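Local coordinates for kinetochore protein Mis16 (Schizosaccharomyces japonicus, PDB 4XYH), which binds histone H4 and the CENP-A chaperone Scm3 as a WD-repeat protein of the centromere and kinetochore, at residues A[179-184]-A[198-203]; A[350-355]-A[373-378]. All coordinates share one frame; numbering follows the deposited sequence.

Contact 1. Residues A[179-184]-A[198-203]; sequences RHHTSE and LATGTE
His181 extends its imidazole to strand 197-201 and meets two threonines at once. At the rim of the ring, near its plane, His181 NE2 is hydrogen-bonded to Thr200 OG1 at 2.6 Å, a short bond with an angle of 141°. Over one face, the methyl CG2 of Thr202 makes a CH-pi contact, 3.5 Å from the centroid of the His181 ring and almost on the normal. With chi1 at 77°, Thr202 sets OG1 between its backbone N and carbonyl carbon, which turns CG2 against the ring face. Thr202 OG1 is held chiefly by the backbone N of Asp204, and its 3.0 Å approach to Ser183 O is at best a weak bond. His181 ND1 is hydrogen-bonded to Asp204 OD2, while Thr200 OG1 also bonds Trp210 NE1. His181, Asp204, Thr200 and Trp210 thus form the Asp-His-Ser/Thr-Trp tetrad of WD40 propellers, and bonds at both ring nitrogens fix the rotation of the imidazole. An alanine at His181 would probably leave Thr200 OG1 and Asp204 OD2 without their shared partner and open a gap next to the Thr202 methyl.

Toward Glu203 the contact opens to solvent and depends on one backbone bond and a few side-chain touches. Here Glu203 N bonds to Glu184 O at 3.0 Å. Ser183 CB touches Glu203 CB at 3.8 Å. The two carboxylates keep apart, Glu184 OE1 lying 6.0 Å from Glu203 OE2; Glu184 OE2 instead takes the backbone N of Asn153.

Residues 179-184 belong to the loop that leads from strand 176-178 into strand 187-190, two strands of different sheets, and this loop lies against strand 197-201, flanked within its antiparallel sheet by strands 187-190 and 207-211.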
ATOM      1  N   ARG A 179      -7.969  -3.147  20.321  1.00 20.65           N
ATOM      2  CA  ARG A 179      -7.131  -3.994  21.179  1.00 25.36           C
ATOM      3  C   ARG A 179      -7.357  -5.482  21.102  1.00 30.09           C
ATOM      4  O   ARG A 179      -7.928  -6.041  22.039  1.00 51.79           O
ATOM      5  CB  ARG A 179      -7.306  -3.619  22.654  1.00 25.46           C
ATOM      6  CG  ARG A 179      -7.430  -2.176  22.916  1.00 31.70           C
ATOM      7  CD  ARG A 179      -7.052  -1.864  24.340  1.00 34.56           C
ATOM      8  NE  ARG A 179      -5.606  -1.838  24.484  1.00 42.58           N
ATOM      9  CZ  ARG A 179      -4.878  -0.781  24.835  1.00 34.06           C
ATOM     10  NH1 ARG A 179      -5.437   0.388  25.126  1.00 32.21           N
ATOM     11  NH2 ARG A 179      -3.569  -0.920  24.908  1.00 35.82           N
ATOM     12  N   HIS A 180      -6.871  -6.136  20.056  1.00 26.22           N
ATOM     13  CA  HIS A 180      -6.818  -7.596  20.085  1.00 25.03           C
ATOM     14  C   HIS A 180      -5.462  -8.217  19.751  1.00 25.95           C
ATOM     15  O   HIS A 180      -5.017  -9.161  20.389  1.00 24.84           O
ATOM     16  CB  HIS A 180      -7.840  -8.193  19.125  1.00 24.63           C
ATOM     17  CG  HIS A 180      -8.223  -9.599  19.472  1.00 30.02           C
ATOM     18  ND1 HIS A 180      -7.627 -10.698  18.893  1.00 23.86           N
ATOM     19  CD2 HIS A 180      -9.155 -10.083  20.336  1.00 30.81           C
ATOM     20  CE1 HIS A 180      -8.165 -11.802  19.389  1.00 24.41           C
ATOM     21  NE2 HIS A 180      -9.095 -11.455  20.261  1.00 30.77           N
ATOM     22  N   HIS A 181      -4.851  -7.735  18.684  1.00 23.36           N
ATOM     23  CA  HIS A 181      -3.614  -8.305  18.176  1.00 21.05           C
ATOM     24  C   HIS A 181      -2.504  -8.336  19.219  1.00 23.67           C
ATOM     25  O   HIS A 181      -2.425  -7.436  20.061  1.00 21.57           O
ATOM     26  CB  HIS A 181      -3.159  -7.528  16.927  1.00 15.92           C
ATOM     27  CG  HIS A 181      -4.011  -7.781  15.725  1.00 20.16           C
ATOM     28  ND1 HIS A 181      -4.101  -9.023  15.124  1.00 21.63           N
ATOM     29  CD2 HIS A 181      -4.804  -6.953  15.002  1.00 16.50           C
ATOM     30  CE1 HIS A 181      -4.923  -8.946  14.090  1.00 23.76           C
ATOM     31  NE2 HIS A 181      -5.363  -7.701  13.993  1.00 17.48           N
ATOM     32  N   THR A 182      -1.643  -9.358  19.132  1.00 20.47           N
ATOM     33  CA  THR A 182      -0.540  -9.541  20.080  1.00 21.50           C
ATOM     34  C   THR A 182       0.852  -9.367  19.449  1.00 23.57           C
ATOM     35  O   THR A 182       1.857  -9.328  20.158  1.00 25.06           O
ATOM     36  CB  THR A 182      -0.623 -10.927  20.747  1.00 19.57           C
ATOM     37  OG1 THR A 182      -0.789 -11.932  19.736  1.00 18.07           O
ATOM     38  CG2 THR A 182      -1.823 -10.980  21.692  1.00 19.13           C
ATOM     39  N   SER A 183       0.899  -9.238  18.124  1.00 20.06           N
ATOM     40  CA  SER A 183       2.132  -8.886  17.408  1.00 21.65           C
ATOM     41  C   SER A 183       1.874  -7.788  16.385  1.00 19.47           C
ATOM     42  O   SER A 183       0.784  -7.693  15.851  1.00 19.30           O
ATOM     43  CB  SER A 183       2.722 -10.100  16.683  1.00 18.02           C
ATOM     44  OG  SER A 183       3.241 -11.045  17.591  1.00 28.28           O
ATOM     45  N   GLU A 184       2.892  -7.000  16.077  1.00 21.75           N
ATOM     46  CA  GLU A 184       2.765  -5.967  15.057  1.00 19.80           C
ATOM     47  C   GLU A 184       2.455  -6.559  13.691  1.00 21.66           C
ATOM     48  O   GLU A 184       2.671  -7.753  13.464  1.00 22.27           O
ATOM     49  CB  GLU A 184       4.038  -5.130  15.010  1.00 20.37           C
ATOM     50  CG  GLU A 184       4.163  -4.313  16.280  1.00 29.66           C
ATOM     51  CD  GLU A 184       5.433  -3.494  16.384  1.00 43.61           C
ATOM     52  OE1 GLU A 184       6.323  -3.623  15.502  1.00 52.47           O
ATOM     53  OE2 GLU A 184       5.522  -2.715  17.368  1.00 41.85           O
ATOM     54  N   LEU A 198     -13.689  -2.122   9.378  1.00 17.22           N
ATOM     55  CA  LEU A 198     -12.341  -2.298   8.833  1.00 19.59           C
ATOM     56  C   LEU A 198     -11.756  -3.628   9.286  1.00 18.86           C
ATOM     57  O   LEU A 198     -12.311  -4.299  10.164  1.00 19.47           O
ATOM     58  CB  LEU A 198     -11.408  -1.164   9.267  1.00 16.31           C
ATOM     59  CG  LEU A 198     -11.087  -1.082  10.765  1.00 18.27           C
ATOM     60  CD1 LEU A 198      -9.733  -0.451  10.994  1.00 15.82           C
ATOM     61  CD2 LEU A 198     -12.166  -0.271  11.479  1.00 22.42           C
ATOM     62  N   ALA A 199     -10.629  -4.005   8.704  1.00 14.84           N
ATOM     63  CA  ALA A 199      -9.985  -5.259   9.085  1.00 16.73           C
ATOM     64  C   ALA A 199      -8.483  -5.101   9.242  1.00 17.42           C
ATOM     65  O   ALA A 199      -7.861  -4.263   8.579  1.00 15.78           O
ATOM     66  CB  ALA A 199     -10.292  -6.341   8.057  1.00 17.22           C
ATOM     67  N   THR A 200      -7.904  -5.928  10.112  1.00 17.65           N
ATOM     68  CA  THR A 200      -6.462  -5.947  10.309  1.00 13.22           C
ATOM     69  C   THR A 200      -5.919  -7.385  10.349  1.00 20.76           C
ATOM     70  O   THR A 200      -6.629  -8.316  10.739  1.00 19.25           O
ATOM     71  CB  THR A 200      -6.066  -5.237  11.610  1.00 16.25           C
ATOM     72  OG1 THR A 200      -6.728  -5.869  12.715  1.00 18.11           O
ATOM     73  CG2 THR A 200      -6.460  -3.774  11.557  1.00 19.58           C
ATOM     74  N   GLY A 201      -4.662  -7.548   9.936  1.00 14.64           N
ATOM     75  CA  GLY A 201      -3.971  -8.817   9.988  1.00 15.02           C
ATOM     76  C   GLY A 201      -2.519  -8.540  10.353  1.00 17.78           C
ATOM     77  O   GLY A 201      -1.922  -7.579   9.862  1.00 14.70           O
ATOM     78  N   THR A 202      -1.948  -9.361  11.230  1.00 15.55           N
ATOM     79  CA  THR A 202      -0.588  -9.121  11.694  1.00 17.78           C
ATOM     80  C   THR A 202       0.251 -10.391  11.736  1.00 20.68           C
ATOM     81  O   THR A 202      -0.158 -11.448  11.255  1.00 20.44           O
ATOM     82  CB  THR A 202      -0.557  -8.516  13.111  1.00 16.02           C
ATOM     83  OG1 THR A 202      -0.820  -9.546  14.076  1.00 16.34           O
ATOM     84  CG2 THR A 202      -1.571  -7.366  13.263  1.00 18.39           C
ATOM     85  N   GLU A 203       1.410 -10.270  12.375  1.00 17.79           N
ATOM     86  CA  GLU A 203       2.313 -11.385  12.599  1.00 21.90           C
ATOM     87  C   GLU A 203       1.749 -12.445  13.555  1.00 18.03           C
ATOM     88  O   GLU A 203       2.239 -13.566  13.577  1.00 19.42           O
ATOM     89  CB  GLU A 203       3.676 -10.847  13.092  1.00 22.21           C
ATOM     90  CG  GLU A 203       4.386 -10.042  11.978  1.00 26.53           C
ATOM     91  CD  GLU A 203       5.517  -9.119  12.439  1.00 35.95           C
ATOM     92  OE1 GLU A 203       6.079  -9.325  13.540  1.00 33.85           O
ATOM     93  OE2 GLU A 203       5.852  -8.177  11.672  1.00 33.69           O
TER

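Contact 2. Residues A[350-355]-A[373-378]; sequences VCVWDL and ELMFMH
Leu374 and Trp353 face each other as a non-hydrogen-bonded pair where antiparallel strands 350-354 and 374-378 run side by side. The leucine sends CG anti to its backbone N (chi1 178°), out over the indole. Leu374 CB meets Trp353 CZ3 at 3.8 Å; beyond CG, the tip CD1 sits over the face of the six-membered ring, 3.9 Å from the centroid, in a CH-pi contact. Leu374 CD1 also touches Cys351 CB at 3.7 Å. Along the same face, Cys351 SG meets the terminal methyl CE of Met377.

On the other face Val350 and His378 lie alongside one another, CB to CB at 3.9 Å, and Val352 crosses Phe376. From Val350 to Val352 the ladder is regular: Val350 and His378 exchange two nearly straight backbone bonds, and Val352 N bonds to Phe376 O at 2.8 Å. Then the register slips by one residue. Val352 O accepts from both Met375 N (2.9 Å) and Phe376 N (3.2 Å), a classic beta bulge, after which Asp354 N closes the ladder on Glu373 O at 2.7 Å.

The polar tips look elsewhere: Trp353 NE1 bonds Thr343 OG1 on the adjacent strand, and the His378 ring, stacked on Trp410, bonds Tyr41 OH through ND1 and Gln408 OE1 through NE2. The chemistry therefore divides the work: main-chain bonds join the third and fourth (outermost) strands of this WD blade, apolar contacts line both faces, with the CH-pi contact on the Trp353 side, and the buried histidine, with both nitrogens occupied, ties the strand to the neighbouring blade.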
ATOM      1  N   VAL A 350      10.258   0.155  -9.149  1.00 26.74           N
ATOM      2  CA  VAL A 350       8.798   0.184  -9.238  1.00 22.02           C
ATOM      3  C   VAL A 350       8.400  -0.060 -10.699  1.00 22.46           C
ATOM      4  O   VAL A 350       8.747   0.711 -11.581  1.00 24.13           O
ATOM      5  CB  VAL A 350       8.217   1.516  -8.732  1.00 21.77           C
ATOM      6  CG1 VAL A 350       6.709   1.508  -8.848  1.00 20.66           C
ATOM      7  CG2 VAL A 350       8.611   1.754  -7.269  1.00 24.26           C
ATOM      8  N   CYS A 351       7.696  -1.148 -10.959  1.00 21.47           N
ATOM      9  CA  CYS A 351       7.275  -1.454 -12.322  1.00 24.29           C
ATOM     10  C   CYS A 351       5.807  -1.109 -12.552  1.00 23.58           C
ATOM     11  O   CYS A 351       4.952  -1.388 -11.715  1.00 21.91           O
ATOM     12  CB  CYS A 351       7.521  -2.932 -12.636  1.00 24.59           C
ATOM     13  SG  CYS A 351       9.298  -3.388 -12.719  1.00 33.63           S
ATOM     14  N   VAL A 352       5.526  -0.486 -13.691  1.00 23.06           N
ATOM     15  CA  VAL A 352       4.154  -0.241 -14.110  1.00 23.85           C
ATOM     16  C   VAL A 352       3.826  -1.225 -15.228  1.00 26.99           C
ATOM     17  O   VAL A 352       4.592  -1.341 -16.189  1.00 26.29           O
ATOM     18  CB  VAL A 352       3.948   1.205 -14.600  1.00 23.70           C
ATOM     19  CG1 VAL A 352       2.473   1.457 -14.914  1.00 21.56           C
ATOM     20  CG2 VAL A 352       4.486   2.199 -13.575  1.00 20.64           C
ATOM     21  N   TRP A 353       2.707  -1.938 -15.094  1.00 22.64           N
ATOM     22  CA  TRP A 353       2.325  -2.972 -16.049  1.00 20.45           C
ATOM     23  C   TRP A 353       1.057  -2.610 -16.803  1.00 24.63           C
ATOM     24  O   TRP A 353       0.154  -1.982 -16.248  1.00 27.81           O
ATOM     25  CB  TRP A 353       2.108  -4.307 -15.349  1.00 19.62           C
ATOM     26  CG  TRP A 353       3.219  -4.735 -14.441  1.00 26.29           C
ATOM     27  CD1 TRP A 353       3.374  -4.404 -13.128  1.00 23.84           C
ATOM     28  CD2 TRP A 353       4.314  -5.602 -14.767  1.00 24.90           C
ATOM     29  NE1 TRP A 353       4.496  -5.002 -12.619  1.00 24.12           N
ATOM     30  CE2 TRP A 353       5.091  -5.746 -13.602  1.00 25.88           C
ATOM     31  CE3 TRP A 353       4.709  -6.275 -15.930  1.00 26.12           C
ATOM     32  CZ2 TRP A 353       6.253  -6.528 -13.564  1.00 25.98           C
ATOM     33  CZ3 TRP A 353       5.868  -7.052 -15.893  1.00 25.59           C
ATOM     34  CH2 TRP A 353       6.623  -7.168 -14.717  1.00 25.14           C
ATOM     35  N   ASP A 354       0.990  -3.028 -18.063  1.00 23.49           N
ATOM     36  CA  ASP A 354      -0.178  -2.821 -18.913  1.00 26.05           C
ATOM     37  C   ASP A 354      -0.701  -4.180 -19.393  1.00 27.46           C
ATOM     38  O   ASP A 354      -0.186  -4.749 -20.349  1.00 26.50           O
ATOM     39  CB  ASP A 354       0.191  -1.921 -20.096  1.00 25.90           C
ATOM     40  CG  ASP A 354      -0.994  -1.608 -21.016  1.00 30.15           C
ATOM     41  OD1 ASP A 354      -2.020  -2.318 -20.992  1.00 27.92           O
ATOM     42  OD2 ASP A 354      -0.879  -0.640 -21.796  1.00 33.45           O
ATOM     43  N   LEU A 355      -1.740  -4.687 -18.742  1.00 26.96           N
ATOM     44  CA  LEU A 355      -2.234  -6.022 -19.059  1.00 27.07           C
ATOM     45  C   LEU A 355      -2.777  -6.162 -20.485  1.00 31.58           C
ATOM     46  O   LEU A 355      -2.956  -7.278 -20.978  1.00 33.76           O
ATOM     47  CB  LEU A 355      -3.316  -6.431 -18.070  1.00 28.20           C
ATOM     48  CG  LEU A 355      -2.900  -6.397 -16.598  1.00 36.46           C
ATOM     49  CD1 LEU A 355      -3.953  -7.084 -15.743  1.00 27.38           C
ATOM     50  CD2 LEU A 355      -1.524  -7.014 -16.391  1.00 26.79           C
ATOM     51  N   GLU A 373       4.011  -6.593 -21.597  1.00 35.30           N
ATOM     52  CA  GLU A 373       3.118  -5.955 -20.637  1.00 32.37           C
ATOM     53  C   GLU A 373       3.871  -5.049 -19.639  1.00 30.76           C
ATOM     54  O   GLU A 373       3.240  -4.332 -18.873  1.00 26.44           O
ATOM     55  CB  GLU A 373       2.278  -7.018 -19.898  1.00 30.57           C
ATOM     56  CG  GLU A 373       3.057  -8.032 -19.042  1.00 36.29           C
ATOM     57  CD  GLU A 373       3.505  -9.290 -19.810  1.00 42.89           C
ATOM     58  OE1 GLU A 373       3.720  -9.206 -21.043  1.00 38.00           O
ATOM     59  OE2 GLU A 373       3.652 -10.365 -19.172  1.00 43.02           O
ATOM     60  N   LEU A 374       5.205  -5.049 -19.670  1.00 30.80           N
ATOM     61  CA  LEU A 374       5.995  -4.163 -18.797  1.00 30.41           C
ATOM     62  C   LEU A 374       6.187  -2.789 -19.424  1.00 29.42           C
ATOM     63  O   LEU A 374       7.056  -2.584 -20.264  1.00 32.88           O
ATOM     64  CB  LEU A 374       7.363  -4.772 -18.468  1.00 32.12           C
ATOM     65  CG  LEU A 374       8.322  -3.946 -17.592  1.00 30.51           C
ATOM     66  CD1 LEU A 374       7.671  -3.569 -16.294  1.00 28.90           C
ATOM     67  CD2 LEU A 374       9.590  -4.716 -17.302  1.00 36.90           C
ATOM     68  N   MET A 375       5.373  -1.848 -18.983  1.00 28.95           N
ATOM     69  CA  MET A 375       5.234  -0.555 -19.638  1.00 30.84           C
ATOM     70  C   MET A 375       6.273   0.483 -19.199  1.00 29.76           C
ATOM     71  O   MET A 375       6.677   1.332 -19.994  1.00 32.71           O
ATOM     72  CB  MET A 375       3.833  -0.021 -19.363  1.00 27.61           C
ATOM     73  CG  MET A 375       3.459   1.176 -20.172  1.00 37.32           C
ATOM     74  SD  MET A 375       2.176   2.135 -19.344  1.00 44.18           S
ATOM     75  CE  MET A 375       3.142   3.598 -19.003  1.00 36.95           C
ATOM     76  N   PHE A 376       6.685   0.426 -17.931  1.00 26.47           N
ATOM     77  CA  PHE A 376       7.584   1.437 -17.355  1.00 24.21           C
ATOM     78  C   PHE A 376       8.271   0.930 -16.098  1.00 26.69           C
ATOM     79  O   PHE A 376       7.670   0.236 -15.269  1.00 26.57           O
ATOM     80  CB  PHE A 376       6.813   2.716 -17.032  1.00 21.76           C
ATOM     81  CG  PHE A 376       7.681   3.882 -16.644  1.00 26.22           C
ATOM     82  CD1 PHE A 376       8.216   4.719 -17.616  1.00 23.93           C
ATOM     83  CD2 PHE A 376       7.923   4.174 -15.316  1.00 23.92           C
ATOM     84  CE1 PHE A 376       8.991   5.809 -17.271  1.00 25.22           C
ATOM     85  CE2 PHE A 376       8.707   5.263 -14.957  1.00 26.02           C
ATOM     86  CZ  PHE A 376       9.245   6.086 -15.939  1.00 27.66           C
ATOM     87  N   MET A 377       9.540   1.279 -15.959  1.00 28.95           N
ATOM     88  CA  MET A 377      10.259   0.977 -14.739  1.00 23.80           C
ATOM     89  C   MET A 377      10.771   2.252 -14.110  1.00 25.08           C
ATOM     90  O   MET A 377      11.449   3.053 -14.755  1.00 25.00           O
ATOM     91  CB  MET A 377      11.422   0.033 -14.992  1.00 26.92           C
ATOM     92  CG  MET A 377      12.423   0.010 -13.827  1.00 32.92           C
ATOM     93  SD  MET A 377      13.651  -1.280 -14.049  1.00 67.57           S
ATOM     94  CE  MET A 377      12.592  -2.682 -14.405  1.00 38.04           C
ATOM     95  N   HIS A 378      10.439   2.436 -12.841  1.00 20.65           N
ATOM     96  CA  HIS A 378      10.948   3.556 -12.083  1.00 22.44           C
ATOM     97  C   HIS A 378      12.205   3.140 -11.309  1.00 26.48           C
ATOM     98  O   HIS A 378      12.135   2.298 -10.407  1.00 23.89           O
ATOM     99  CB  HIS A 378       9.856   4.069 -11.154  1.00 20.94           C
ATOM    100  CG  HIS A 378      10.326   5.065 -10.155  1.00 23.46           C
ATOM    101  ND1 HIS A 378      10.715   6.343 -10.501  1.00 22.54           N
ATOM    102  CD2 HIS A 378      10.454   4.986  -8.806  1.00 21.90           C
ATOM    103  CE1 HIS A 378      11.064   7.004  -9.415  1.00 23.68           C
ATOM    104  NE2 HIS A 378      10.906   6.203  -8.369  1.00 26.14           N
TER

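Overall arrangement
Both contacts belong to one beta-propeller but to blades far apart on the ring: their centres are 32 Å apart, their nearest atoms about 22 Å, and they lie on opposite sides of the chain's centre, each about 17 Å from it. Contact 1 comes wholly earlier in the chain than contact 2. They represent different levels of WD40 construction: contact 1 fastens the loop between blades onto an inner strand, whereas contact 2 pairs the third and outermost strands of a single blade. Contact 2 also reaches Tyr41, just after helix 19-40. In RBBP4-type relatives histone H4 binds beside the N-terminal helix, so contact 2 probably lies on that side of the molecule.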